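Side-chain contacts in predicted ATPase of the ABC class (Vibrio vulnificus, PDB 5D6A), which probably binds and hydrolyses ATP as an ABC-class ATPase, and is captured here with the non-hydrolysable ATP analogue AMP-PNP: residues A[117-122]-A[505-510]; A[141-146]-A[548-553]; A[478-483]-A[512-517]; A[531-536]-A[557-562]. All coordinates share one frame; numbering follows the deposited sequence.

Contact 1 (A[117-122]-A[505-510])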
loop_
_atom_site.group_PDB
_atom_site.type_symbol
_atom_site.label_atom_id
_atom_site.label_comp_id
_atom_site.label_asym_id
_atom_site.label_seq_id
_atom_site.Cartn_x
_atom_site.Cartn_y
_atom_site.Cartn_z
ATOM N N ALA A 117 -18.093 11.164 18.158
ATOM C CA ALA A 117 -17.301 11.280 16.941
ATOM C C ALA A 117 -18.184 11.263 15.699
ATOM O O ALA A 117 -19.120 10.473 15.607
ATOM C CB ALA A 117 -16.277 10.158 16.870
ATOM N N ILE A 118 -17.875 12.149 14.756
ATOM C CA ILE A 118 -18.596 12.241 13.493
ATOM C C ILE A 118 -17.569 12.092 12.370
ATOM O O ILE A 118 -16.427 12.535 12.502
ATOM C CB ILE A 118 -19.376 13.569 13.370
ATOM C CG1 ILE A 118 -20.324 13.526 12.170
ATOM C CG2 ILE A 118 -18.428 14.760 13.281
ATOM C CD1 ILE A 118 -21.236 14.729 12.073
ATOM N N SER A 119 -17.976 11.471 11.270
ATOM C CA SER A 119 -17.064 11.209 10.158
ATOM C C SER A 119 -16.788 12.444 9.284
ATOM O O SER A 119 -17.678 12.934 8.586
ATOM C CB SER A 119 -17.617 10.066 9.302
ATOM O OG SER A 119 -16.673 9.645 8.335
ATOM N N LEU A 120 -15.549 12.937 9.338
ATOM C CA LEU A 120 -15.119 14.085 8.529
ATOM C C LEU A 120 -14.290 13.572 7.367
ATOM O O LEU A 120 -13.800 12.444 7.404
ATOM C CB LEU A 120 -14.302 15.073 9.357
ATOM C CG LEU A 120 -15.028 15.732 10.529
ATOM C CD1 LEU A 120 -14.064 16.615 11.310
ATOM C CD2 LEU A 120 -16.228 16.530 10.041
ATOM N N HIS A 121 -14.106 14.409 6.348
ATOM C CA HIS A 121 -13.393 13.989 5.141
ATOM C C HIS A 121 -12.189 14.853 4.788
ATOM O O HIS A 121 -11.909 15.092 3.610
ATOM C CB HIS A 121 -14.385 13.944 3.981
ATOM C CG HIS A 121 -15.646 13.222 4.324
ATOM N ND1 HIS A 121 -16.748 13.867 4.842
ATOM C CD2 HIS A 121 -15.961 11.905 4.291
ATOM C CE1 HIS A 121 -17.698 12.983 5.083
ATOM N NE2 HIS A 121 -17.247 11.785 4.756
ATOM N N GLY A 122 -11.472 15.301 5.815
ATOM C CA GLY A 122 -10.263 16.095 5.629
ATOM C C GLY A 122 -10.416 17.340 4.779
ATOM O O GLY A 122 -11.245 18.207 5.069
ATOM N N SER A 505 -11.750 8.953 0.867
ATOM C CA SER A 505 -12.131 8.441 2.183
ATOM C C SER A 505 -12.535 6.976 2.195
ATOM O O SER A 505 -12.965 6.423 1.181
ATOM C CB SER A 505 -13.298 9.270 2.729
ATOM O OG SER A 505 -13.771 8.752 3.961
ATOM N N SER A 506 -12.394 6.354 3.365
ATOM C CA SER A 506 -12.803 4.969 3.539
ATOM C C SER A 506 -14.330 4.922 3.505
ATOM O O SER A 506 -14.914 3.866 3.289
ATOM C CB SER A 506 -12.281 4.400 4.857
ATOM O OG SER A 506 -12.843 5.086 5.953
ATOM N N ASP A 507 -14.964 6.079 3.731
ATOM C CA ASP A 507 -16.425 6.183 3.691
ATOM C C ASP A 507 -16.941 5.790 2.324
ATOM O O ASP A 507 -17.933 5.081 2.220
ATOM C CB ASP A 507 -16.899 7.604 4.017
ATOM C CG ASP A 507 -16.629 8.002 5.459
ATOM O OD1 ASP A 507 -15.966 7.237 6.191
ATOM O OD2 ASP A 507 -17.085 9.093 5.860
ATOM N N GLU A 508 -16.277 6.258 1.271
ATOM C CA GLU A 508 -16.711 5.886 -0.077
ATOM C C GLU A 508 -16.395 4.415 -0.377
ATOM O O GLU A 508 -17.080 3.792 -1.178
ATOM C CB GLU A 508 -16.222 6.868 -1.174
ATOM C CG GLU A 508 -14.756 7.271 -1.148
ATOM C CD GLU A 508 -14.416 8.357 -2.166
ATOM O OE1 GLU A 508 -15.163 8.535 -3.151
ATOM O OE2 GLU A 508 -13.384 9.033 -1.986
ATOM N N VAL A 509 -15.391 3.857 0.298
ATOM C CA VAL A 509 -15.063 2.436 0.132
ATOM C C VAL A 509 -16.197 1.616 0.760
ATOM O O VAL A 509 -16.619 0.596 0.205
ATOM C CB VAL A 509 -13.704 2.061 0.760
ATOM C CG1 VAL A 509 -13.442 0.567 0.624
ATOM C CG2 VAL A 509 -12.581 2.845 0.106
ATOM N N ASN A 510 -16.686 2.062 1.916
ATOM C CA ASN A 510 -17.814 1.396 2.563
ATOM C C ASN A 510 -19.030 1.494 1.662
ATOM O O ASN A 510 -19.756 0.519 1.478
ATOM C CB ASN A 510 -18.128 2.010 3.930
ATOM C CG ASN A 510 -17.152 1.579 5.007
ATOM O OD1 ASN A 510 -16.713 0.427 5.042
ATOM N ND2 ASN A 510 -16.837 2.493 5.919
#

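Contact 2 (A[141-146]-A[548-553])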
loop_
_atom_site.group_PDB
_atom_site.type_symbol
_atom_site.label_atom_id
_atom_site.label_comp_id
_atom_site.label_asym_id
_atom_site.label_seq_id
_atom_site.Cartn_x
_atom_site.Cartn_y
_atom_site.Cartn_z
ATOM N N ARG A 141 -25.672 11.844 11.693
ATOM C CA ARG A 141 -25.282 10.473 11.973
ATOM C C ARG A 141 -23.872 10.496 12.532
ATOM O O ARG A 141 -22.981 11.118 11.955
ATOM C CB ARG A 141 -25.360 9.614 10.720
ATOM C CG ARG A 141 -26.754 9.540 10.120
ATOM C CD ARG A 141 -26.800 8.519 9.002
ATOM N NE ARG A 141 -28.116 8.429 8.385
ATOM C CZ ARG A 141 -28.392 7.679 7.322
ATOM N NH1 ARG A 141 -27.442 6.951 6.741
ATOM N NH2 ARG A 141 -29.621 7.665 6.831
ATOM N N PHE A 142 -23.678 9.815 13.657
ATOM C CA PHE A 142 -22.393 9.809 14.336
ATOM C C PHE A 142 -22.276 8.625 15.290
ATOM O O PHE A 142 -23.211 7.837 15.434
ATOM C CB PHE A 142 -22.236 11.127 15.107
ATOM C CG PHE A 142 -23.407 11.445 15.990
ATOM C CD1 PHE A 142 -24.491 12.152 15.490
ATOM C CD2 PHE A 142 -23.437 11.022 17.310
ATOM C CE1 PHE A 142 -25.580 12.439 16.293
ATOM C CE2 PHE A 142 -24.523 11.305 18.119
ATOM C CZ PHE A 142 -25.597 12.015 17.608
ATOM N N ARG A 143 -21.118 8.509 15.936
ATOM C CA ARG A 143 -20.862 7.432 16.886
ATOM C C ARG A 143 -20.710 7.965 18.308
ATOM O O ARG A 143 -20.391 9.137 18.512
ATOM C CB ARG A 143 -19.591 6.681 16.499
ATOM C CG ARG A 143 -19.641 5.981 15.152
ATOM C CD ARG A 143 -18.292 5.343 14.868
ATOM N NE ARG A 143 -18.257 4.558 13.633
ATOM C CZ ARG A 143 -18.520 3.252 13.545
ATOM N NH1 ARG A 143 -18.862 2.544 14.621
ATOM N NH2 ARG A 143 -18.445 2.648 12.364
ATOM N N VAL A 144 -20.950 7.093 19.283
ATOM C CA VAL A 144 -20.815 7.435 20.698
ATOM C C VAL A 144 -20.189 6.252 21.432
ATOM O O VAL A 144 -20.823 5.212 21.598
ATOM C CB VAL A 144 -22.171 7.777 21.351
ATOM C CG1 VAL A 144 -22.007 8.021 22.848
ATOM C CG2 VAL A 144 -22.801 8.986 20.674
ATOM N N ASN A 145 -18.941 6.411 21.859
ATOM C CA ASN A 145 -18.241 5.357 22.575
ATOM C C ASN A 145 -18.755 5.288 24.015
ATOM O O ASN A 145 -18.370 6.094 24.862
ATOM C CB ASN A 145 -16.731 5.609 22.541
ATOM C CG ASN A 145 -15.929 4.446 23.090
ATOM O OD1 ASN A 145 -16.483 3.437 23.522
ATOM N ND2 ASN A 145 -14.612 4.580 23.066
ATOM N N LEU A 146 -19.634 4.322 24.276
ATOM C CA LEU A 146 -20.236 4.153 25.601
ATOM C C LEU A 146 -19.189 3.752 26.649
ATOM O O LEU A 146 -18.451 2.785 26.449
ATOM C CB LEU A 146 -21.365 3.119 25.534
ATOM C CG LEU A 146 -22.507 3.457 24.565
ATOM C CD1 LEU A 146 -23.504 2.314 24.480
ATOM C CD2 LEU A 146 -23.210 4.745 24.970
ATOM N N HIS A 548 -25.920 4.120 8.213
ATOM C CA HIS A 548 -24.621 4.398 8.830
ATOM C C HIS A 548 -24.235 5.853 8.589
ATOM O O HIS A 548 -24.671 6.470 7.613
ATOM C CB HIS A 548 -23.505 3.501 8.273
ATOM C CG HIS A 548 -23.740 2.034 8.454
ATOM N ND1 HIS A 548 -24.192 1.490 9.637
ATOM C CD2 HIS A 548 -23.491 0.986 7.632
ATOM C CE1 HIS A 548 -24.271 0.176 9.515
ATOM N NE2 HIS A 548 -23.846 -0.156 8.309
ATOM N N GLY A 549 -23.398 6.390 9.474
ATOM C CA GLY A 549 -22.935 7.771 9.362
ATOM C C GLY A 549 -21.588 7.911 8.671
ATOM O O GLY A 549 -21.115 9.026 8.452
ATOM N N ASP A 550 -20.974 6.781 8.324
ATOM C CA ASP A 550 -19.664 6.784 7.664
ATOM C C ASP A 550 -19.739 6.250 6.229
ATOM O O ASP A 550 -19.077 5.270 5.872
ATOM C CB ASP A 550 -18.626 6.017 8.507
ATOM C CG ASP A 550 -19.100 4.632 8.929
ATOM O OD1 ASP A 550 -20.292 4.313 8.738
ATOM O OD2 ASP A 550 -18.277 3.862 9.474
ATOM N N LEU A 551 -20.556 6.921 5.420
ATOM C CA LEU A 551 -20.737 6.590 4.009
ATOM C C LEU A 551 -20.690 7.870 3.166
ATOM O O LEU A 551 -21.226 8.909 3.566
ATOM C CB LEU A 551 -22.079 5.890 3.791
ATOM C CG LEU A 551 -22.306 4.534 4.464
ATOM C CD1 LEU A 551 -23.755 4.104 4.303
ATOM C CD2 LEU A 551 -21.366 3.478 3.900
ATOM N N ALA A 552 -20.042 7.785 2.003
ATOM C CA ALA A 552 -19.921 8.913 1.075
ATOM C C ALA A 552 -20.183 8.422 -0.343
ATOM O O ALA A 552 -19.675 7.367 -0.733
ATOM C CB ALA A 552 -18.536 9.526 1.172
ATOM N N LYS A 553 -20.968 9.176 -1.117
ATOM C CA LYS A 553 -21.294 8.763 -2.482
ATOM C C LYS A 553 -20.040 8.522 -3.309
ATOM O O LYS A 553 -19.236 9.436 -3.499
ATOM C CB LYS A 553 -22.177 9.784 -3.210
ATOM C CG LYS A 553 -22.438 9.384 -4.664
ATOM C CD LYS A 553 -23.258 10.388 -5.459
ATOM C CE LYS A 553 -24.689 10.460 -4.970
ATOM N NZ LYS A 553 -25.549 11.283 -5.867
HETATM O O HOH W 1 -20.625 10.109 10.929
HETATM O O HOH W 2 -23.395 5.885 12.585
#

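Contact 3 (A[478-483]-A[512-517])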
loop_
_atom_site.group_PDB
_atom_site.type_symbol
_atom_site.label_atom_id
_atom_site.label_comp_id
_atom_site.label_asym_id
_atom_site.label_seq_id
_atom_site.Cartn_x
_atom_site.Cartn_y
_atom_site.Cartn_z
ATOM N N PHE A 478 -22.680 -12.102 5.431
ATOM C CA PHE A 478 -23.122 -10.749 5.055
ATOM C C PHE A 478 -22.211 -9.649 5.613
ATOM O O PHE A 478 -22.667 -8.559 5.957
ATOM C CB PHE A 478 -24.568 -10.524 5.511
ATOM C CG PHE A 478 -25.527 -11.550 4.990
ATOM C CD1 PHE A 478 -26.110 -11.402 3.739
ATOM C CD2 PHE A 478 -25.843 -12.669 5.746
ATOM C CE1 PHE A 478 -26.988 -12.352 3.251
ATOM C CE2 PHE A 478 -26.721 -13.622 5.264
ATOM C CZ PHE A 478 -27.295 -13.464 4.015
ATOM N N ARG A 479 -20.919 -9.945 5.664
ATOM C CA ARG A 479 -19.918 -9.035 6.212
ATOM C C ARG A 479 -19.628 -7.978 5.144
ATOM O O ARG A 479 -19.391 -8.323 3.986
ATOM C CB ARG A 479 -18.658 -9.850 6.517
ATOM C CG ARG A 479 -17.895 -9.535 7.795
ATOM C CD ARG A 479 -17.375 -8.117 7.932
ATOM N NE ARG A 479 -16.349 -8.075 8.980
ATOM C CZ ARG A 479 -15.837 -6.968 9.510
ATOM N NH1 ARG A 479 -14.901 -7.055 10.447
ATOM N NH2 ARG A 479 -16.263 -5.777 9.123
ATOM N N VAL A 480 -19.675 -6.698 5.515
ATOM C CA VAL A 480 -19.401 -5.606 4.570
ATOM C C VAL A 480 -18.712 -4.446 5.280
ATOM O O VAL A 480 -19.355 -3.696 6.012
ATOM C CB VAL A 480 -20.688 -5.065 3.908
ATOM C CG1 VAL A 480 -20.348 -3.937 2.937
ATOM C CG2 VAL A 480 -21.441 -6.174 3.189
ATOM N N SER A 481 -17.409 -4.294 5.054
ATOM C CA SER A 481 -16.637 -3.223 5.686
ATOM C C SER A 481 -15.328 -2.940 4.976
ATOM O O SER A 481 -14.791 -3.785 4.261
ATOM C CB SER A 481 -16.307 -3.582 7.129
ATOM O OG SER A 481 -17.477 -3.817 7.889
ATOM N N ALA A 482 -14.803 -1.748 5.219
ATOM C CA ALA A 482 -13.554 -1.317 4.628
ATOM C C ALA A 482 -12.492 -1.126 5.699
ATOM O O ALA A 482 -12.794 -0.689 6.812
ATOM C CB ALA A 482 -13.767 -0.013 3.879
ATOM N N LYS A 483 -11.253 -1.478 5.357
ATOM C CA LYS A 483 -10.106 -1.276 6.235
ATOM C C LYS A 483 -9.289 -0.170 5.599
ATOM O O LYS A 483 -8.347 -0.427 4.846
ATOM C CB LYS A 483 -9.270 -2.546 6.396
ATOM C CG LYS A 483 -9.961 -3.645 7.184
ATOM C CD LYS A 483 -9.022 -4.815 7.440
ATOM C CE LYS A 483 -9.687 -5.883 8.295
ATOM N NZ LYS A 483 -8.770 -7.021 8.592
ATOM N N ILE A 512 -19.044 1.736 -1.502
ATOM C CA ILE A 512 -18.833 0.836 -2.637
ATOM C C ILE A 512 -19.328 -0.560 -2.262
ATOM O O ILE A 512 -20.011 -1.219 -3.047
ATOM C CB ILE A 512 -17.348 0.796 -3.074
ATOM C CG1 ILE A 512 -16.964 2.113 -3.764
ATOM C CG2 ILE A 512 -17.101 -0.351 -4.049
ATOM C CD1 ILE A 512 -15.485 2.263 -4.058
ATOM N N GLY A 513 -18.996 -0.998 -1.053
ATOM C CA GLY A 513 -19.425 -2.306 -0.578
ATOM C C GLY A 513 -20.934 -2.399 -0.451
ATOM O O GLY A 513 -21.525 -3.445 -0.738
ATOM N N TRP A 514 -21.574 -1.310 -0.025
ATOM C CA TRP A 514 -23.030 -1.322 0.120
ATOM C C TRP A 514 -23.768 -1.191 -1.219
ATOM O O TRP A 514 -24.964 -1.466 -1.296
ATOM C CB TRP A 514 -23.495 -0.315 1.172
ATOM C CG TRP A 514 -23.111 -0.786 2.539
ATOM C CD1 TRP A 514 -22.085 -0.330 3.313
ATOM C CD2 TRP A 514 -23.705 -1.871 3.262
ATOM N NE1 TRP A 514 -22.023 -1.038 4.487
ATOM C CE2 TRP A 514 -23.007 -1.991 4.483
ATOM C CE3 TRP A 514 -24.772 -2.743 3.005
ATOM C CZ2 TRP A 514 -23.341 -2.946 5.448
ATOM C CZ3 TRP A 514 -25.105 -3.692 3.963
ATOM C CH2 TRP A 514 -24.390 -3.787 5.170
ATOM N N VAL A 515 -23.053 -0.788 -2.268
ATOM C CA VAL A 515 -23.637 -0.743 -3.605
ATOM C C VAL A 515 -23.649 -2.177 -4.109
ATOM O O VAL A 515 -24.629 -2.631 -4.692
ATOM C CB VAL A 515 -22.841 0.156 -4.570
ATOM C CG1 VAL A 515 -23.289 -0.063 -6.008
ATOM C CG2 VAL A 515 -22.991 1.617 -4.172
ATOM N N TRP A 516 -22.547 -2.882 -3.867
ATOM C CA TRP A 516 -22.415 -4.296 -4.230
ATOM C C TRP A 516 -23.551 -5.077 -3.583
ATOM O O TRP A 516 -24.185 -5.916 -4.221
ATOM C CB TRP A 516 -21.073 -4.831 -3.723
ATOM C CG TRP A 516 -19.861 -4.311 -4.456
ATOM C CD1 TRP A 516 -19.792 -3.223 -5.281
ATOM C CD2 TRP A 516 -18.520 -4.779 -4.307
ATOM N NE1 TRP A 516 -18.504 -3.039 -5.718
ATOM C CE2 TRP A 516 -17.700 -3.973 -5.124
ATOM C CE3 TRP A 516 -17.935 -5.822 -3.582
ATOM C CZ2 TRP A 516 -16.328 -4.177 -5.239
ATOM C CZ3 TRP A 516 -16.571 -6.024 -3.695
ATOM C CH2 TRP A 516 -15.781 -5.204 -4.520
ATOM N N TYR A 517 -23.805 -4.777 -2.310
ATOM C CA TYR A 517 -24.872 -5.423 -1.548
ATOM C C TYR A 517 -26.212 -5.284 -2.261
ATOM O O TYR A 517 -27.028 -6.200 -2.234
ATOM C CB TYR A 517 -24.952 -4.828 -0.133
ATOM C CG TYR A 517 -26.024 -5.443 0.748
ATOM C CD1 TYR A 517 -25.788 -6.625 1.445
ATOM C CD2 TYR A 517 -27.270 -4.835 0.893
ATOM C CE1 TYR A 517 -26.762 -7.190 2.252
ATOM C CE2 TYR A 517 -28.251 -5.391 1.699
ATOM C CZ TYR A 517 -27.995 -6.570 2.376
ATOM O OH TYR A 517 -28.967 -7.128 3.175
#

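Contact 4 (A[531-536]-A[557-562]). Unlike the reference sequence in segment 531-536: Ser534 (reference Asn).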
loop_
_atom_site.group_PDB
_atom_site.type_symbol
_atom_site.label_atom_id
_atom_site.label_comp_id
_atom_site.label_asym_id
_atom_site.label_seq_id
_atom_site.Cartn_x
_atom_site.Cartn_y
_atom_site.Cartn_z
ATOM N N LYS A 531 -24.206 1.437 -15.914
ATOM C CA LYS A 531 -25.471 2.166 -16.024
ATOM C C LYS A 531 -26.345 1.861 -14.813
ATOM O O LYS A 531 -26.976 2.756 -14.256
ATOM C CB LYS A 531 -26.200 1.774 -17.312
ATOM C CG LYS A 531 -27.562 2.430 -17.520
ATOM C CD LYS A 531 -28.267 1.819 -18.724
ATOM C CE LYS A 531 -29.681 2.354 -18.914
ATOM N NZ LYS A 531 -29.716 3.807 -19.241
ATOM N N GLN A 532 -26.375 0.593 -14.411
ATOM C CA GLN A 532 -27.166 0.169 -13.256
ATOM C C GLN A 532 -26.671 0.867 -11.993
ATOM O O GLN A 532 -27.459 1.421 -11.230
ATOM C CB GLN A 532 -27.077 -1.348 -13.070
ATOM C CG GLN A 532 -28.034 -1.904 -12.028
ATOM C CD GLN A 532 -27.827 -3.386 -11.768
ATOM O OE1 GLN A 532 -26.761 -3.943 -12.056
ATOM N NE2 GLN A 532 -28.843 -4.034 -11.203
ATOM N N ILE A 533 -25.357 0.834 -11.787
ATOM C CA ILE A 533 -24.732 1.466 -10.625
ATOM C C ILE A 533 -25.047 2.958 -10.581
ATOM O O ILE A 533 -25.366 3.504 -9.520
ATOM C CB ILE A 533 -23.202 1.256 -10.637
ATOM C CG1 ILE A 533 -22.875 -0.230 -10.445
ATOM C CG2 ILE A 533 -22.537 2.069 -9.530
ATOM C CD1 ILE A 533 -21.428 -0.586 -10.706
ATOM N N SER A 534 -24.963 3.611 -11.736
ATOM C CA SER A 534 -25.242 5.040 -11.832
ATOM C C SER A 534 -26.678 5.347 -11.395
ATOM O O SER A 534 -26.929 6.337 -10.705
ATOM C CB SER A 534 -25.011 5.526 -13.264
ATOM O OG SER A 534 -25.220 6.923 -13.372
ATOM N N GLU A 535 -27.608 4.485 -11.797
ATOM C CA GLU A 535 -29.022 4.642 -11.448
ATOM C C GLU A 535 -29.289 4.360 -9.966
ATOM O O GLU A 535 -30.197 4.946 -9.380
ATOM C CB GLU A 535 -29.890 3.746 -12.334
ATOM C CG GLU A 535 -29.895 4.168 -13.797
ATOM C CD GLU A 535 -30.642 3.203 -14.704
ATOM O OE1 GLU A 535 -31.012 2.102 -14.242
ATOM O OE2 GLU A 535 -30.846 3.546 -15.889
ATOM N N LEU A 536 -28.504 3.468 -9.366
ATOM C CA LEU A 536 -28.656 3.147 -7.943
ATOM C C LEU A 536 -28.224 4.327 -7.079
ATOM O O LEU A 536 -28.778 4.554 -6.001
ATOM C CB LEU A 536 -27.836 1.911 -7.565
ATOM C CG LEU A 536 -28.229 0.589 -8.229
ATOM C CD1 LEU A 536 -27.213 -0.491 -7.892
ATOM C CD2 LEU A 536 -29.629 0.162 -7.823
ATOM N N ILE A 557 -17.749 4.799 -11.703
ATOM C CA ILE A 557 -16.525 4.263 -12.284
ATOM C C ILE A 557 -15.634 3.630 -11.209
ATOM O O ILE A 557 -14.919 2.671 -11.482
ATOM C CB ILE A 557 -15.751 5.348 -13.081
ATOM C CG1 ILE A 557 -14.622 4.712 -13.897
ATOM C CG2 ILE A 557 -15.220 6.443 -12.160
ATOM C CD1 ILE A 557 -13.890 5.686 -14.796
ATOM N N ASP A 558 -15.686 4.156 -9.988
ATOM C CA ASP A 558 -14.889 3.599 -8.891
ATOM C C ASP A 558 -15.475 2.278 -8.377
ATOM O O ASP A 558 -14.730 1.370 -8.009
ATOM C CB ASP A 558 -14.733 4.617 -7.756
ATOM C CG ASP A 558 -13.842 5.794 -8.143
ATOM O OD1 ASP A 558 -12.953 5.624 -9.007
ATOM O OD2 ASP A 558 -14.015 6.889 -7.570
ATOM N N VAL A 559 -16.802 2.173 -8.358
ATOM C CA VAL A 559 -17.467 0.941 -7.926
ATOM C C VAL A 559 -17.063 -0.182 -8.881
ATOM O O VAL A 559 -16.767 -1.302 -8.454
ATOM C CB VAL A 559 -19.001 1.086 -7.928
ATOM C CG1 VAL A 559 -19.667 -0.229 -7.553
ATOM C CG2 VAL A 559 -19.438 2.181 -6.968
HETATM N N MSE A 560 -17.045 0.139 -10.176
HETATM C CA MSE A 560 -16.651 -0.815 -11.213
HETATM C C MSE A 560 -15.203 -1.164 -11.038
HETATM O O MSE A 560 -14.835 -2.338 -11.062
HETATM C CB MSE A 560 -16.838 -0.221 -12.609
HETATM C CG MSE A 560 -18.300 -0.177 -13.045
HETATM SE SE MSE A 560 -19.094 -1.981 -13.012
HETATM C CE MSE A 560 -17.945 -2.856 -14.354
ATOM N N ALA A 561 -14.368 -0.145 -10.862
ATOM C CA ALA A 561 -12.938 -0.359 -10.667
ATOM C C ALA A 561 -12.691 -1.355 -9.532
ATOM O O ALA A 561 -11.904 -2.292 -9.676
ATOM C CB ALA A 561 -12.240 0.962 -10.377
ATOM N N ALA A 562 -13.373 -1.149 -8.407
ATOM C CA ALA A 562 -13.238 -2.036 -7.249
ATOM C C ALA A 562 -13.752 -3.428 -7.589
ATOM O O ALA A 562 -13.161 -4.437 -7.206
ATOM C CB ALA A 562 -14.003 -1.475 -6.061
#

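Contact 1 (A[117-122]-A[505-510])
The loop 117-122 runs past the start of helix 506-519, bringing the CA of His121 within 6.4 Å of the CA of Ser505, while Ser119 stands farther back, its CA 8.2 Å from that of Asp507. One carboxylate oxygen carries most of the contact. Ser119 holds OG beside its own carbonyl carbon (chi1 -171°), which swings the hydroxyl toward the helix, and OG donates to Asp507 OD2 over 2.6 Å, meeting the syn lone pair of that oxygen, on the side of OD1. His121 approaches the same OD2 with a ring edge: NE2 lies 2.9 Å from Asp507 OD2, but the N-H is poorly aimed (126°) and the bond is weak. Ring and carboxylate planes stand almost perpendicular, 89° apart, with OD2 close to the plane of the imidazole. A loop of the N-terminal family region docks here on the helix start of the MRB1590-type C-terminal domain. The helix that presents Asp507 begins with a capping box. Ser505, the N-cap residue, accepts from Asp507 N through OG (2.9 Å), and in return Ser505 N reaches Glu508 OE2 at 3.3 Å; that oxygen also takes the backbone N-H of Glu504. Lying in the first turn of the helix, the Asp507 carboxylate would probably have its negative charge favoured by the helix end. Ser505 OG also flanks the imidazole, 3.9 Å from His121 CD2 and near the ring plane, whereas Leu126 and Ser128 pack against His121 from a neighbouring loop.

Contact 2 (A[141-146]-A[548-553])
Arg141 lies across the backbone of Gly549, and its side chain can be followed outward atom by atom. CB lies over Gly549, 3.3 Å from its CA. From there the chain runs extended from CG to NE, and CD passes His548 O at 3.3 Å. NE pairs with Glu139 in a salt bridge on its own strand. At the tip, NH1 donates to His548 O over 2.9 Å in a nearly straight bond (164°). The oxygen sits in the guanidinium plane, but NH1 itself stands above the carbonyl plane, 39° out of it. His548 O is a shared acceptor, since Thr129 OG1 also bonds to it.

Two residues along, Arg143 makes the salt bridge across the contact: NH2 pairs with Asp550 OD2 at 3.1 Å. A chi4 of -91° turns its guanidinium so that OD2 falls at the edge, in plane, while NH2 comes to OD2 from above the plane of the carboxylate. The other oxygen, OD1, forms a salt bridge with Arg72, the stronger partner of Asp550. A water bridges the backbones as well, donating to Arg141 O at 2.8 Å and to Gly549 O at 2.7 Å.

The strand 137-144 pairs with strand 71-78 and also with the short strands 116-117 and 131-133. Phe142 points away from the loop 548-553 and packs on helix 155-172, while that loop sets Asp550, Leu551 and Ala552 against helix 506-519.

Contact 3 (A[478-483]-A[512-517])
Val480 presses a methyl group onto the indole face of Trp514 where an outer strand of a three-stranded antiparallel sheet packs on helix 506-519 in the MRB1590-type C-terminal domain. This is the tight part. CG1 lies anti to the backbone N (chi1 -180°), which sends it out over the ring. It forms a CH-pi contact, 3.7 Å from the centroid of the five-membered ring and 15° off the normal. CE2 is the indole atom nearest to CG1, at 3.6 Å, while Val480 CB rides over the six-membered half, 3.7 Å from CZ2. The same CG1 also touches the helix backbone, coming 3.8 Å from Gly513 C; at this glycine strand and helix draw closest, with the CA atoms of Val480 and Gly513 6.1 Å apart. Leu473 of helix 468-475 packs on Val480 too, and Pro546 touches Trp514.

The contact is looser toward the surface. Phe478 and Tyr517 both point their first side-chain bond at the other segment, yet their rings only approach, Phe478 CD1 standing 4.5 Å from Tyr517 CE1; they share Leu473 as a neighbour, and Phe478 is exposed. Ser481, next to Val480 on the strand, faces away from the helix, and its OG donates back to Val480 O. Deeper in, on the helix, Trp516 meets Phe490 edge-to-face and leans on helix 556-564. Trp514 also packs along its own helix: CZ3 stands over the centre of the Tyr517 ring, 3.7 Å above its plane.

Contact 4 (A[531-536]-A[557-562])
At 2.9 Å, the bond from Ala562 N to Asp558 O is as short as any polar one here, and it belongs to the helix turn that carries Val559 toward Ile533. Asp558 takes no part across the helices; its OD2 forms a salt bridge with Arg555. Between the helices the meeting is apolar. Ile533 supplies both of its branches: CD1, at the end of the longer one, comes 3.6 Å from Val559 CG1, and the shorter branch sets CG2 4.0 Å from Val559 CB. The two side chains reach toward each other tip to tip, between backbones whose CA atoms at Ile533 and Val559 are 7.8 Å apart. Selenomethionine Met560 comes at CD1 from another direction, crossing the isoleucine at a slant. Its chain bends at both chi2 and chi3 (-58° and -62°), folding SE back to lie 3.6 Å from Ile533 CD1, with CG at 3.9 Å. Ile533, Val559 and Met560 are all buried, and Trp516 of helix 506-519 also packs on Val559, inside the MRB1590-type C-terminal domain. On the exposed side of helix 529-536, Lys531 NZ and Glu535 OE2 form a salt bridge of 3.5 Å. With no hydrogen bond or ion pair joining the two segments, their hold on each other rests on dispersion and the burial of apolar surface.

From the N terminus, the chain first lays down 117-122 and 141-146, neighbours in one sheet through Ala117 and Arg143. Each meets its partner only about 400 residues later, past the P-loop region. Contact 1 closes at the start of helix 506-519 and contact 2 in the loop after helix 529-536; the two cross, and together they tie the N-terminal region to the C-terminal domain. Contact 3, a short local loop, crosses contact 1 and is nested inside contact 2. Contact 4 follows contacts 1 and 3 in series but crosses contact 2. Contacts 3 and 4 join the three-stranded sheet, helix 506-519 and the last two helices within the C-terminal domain.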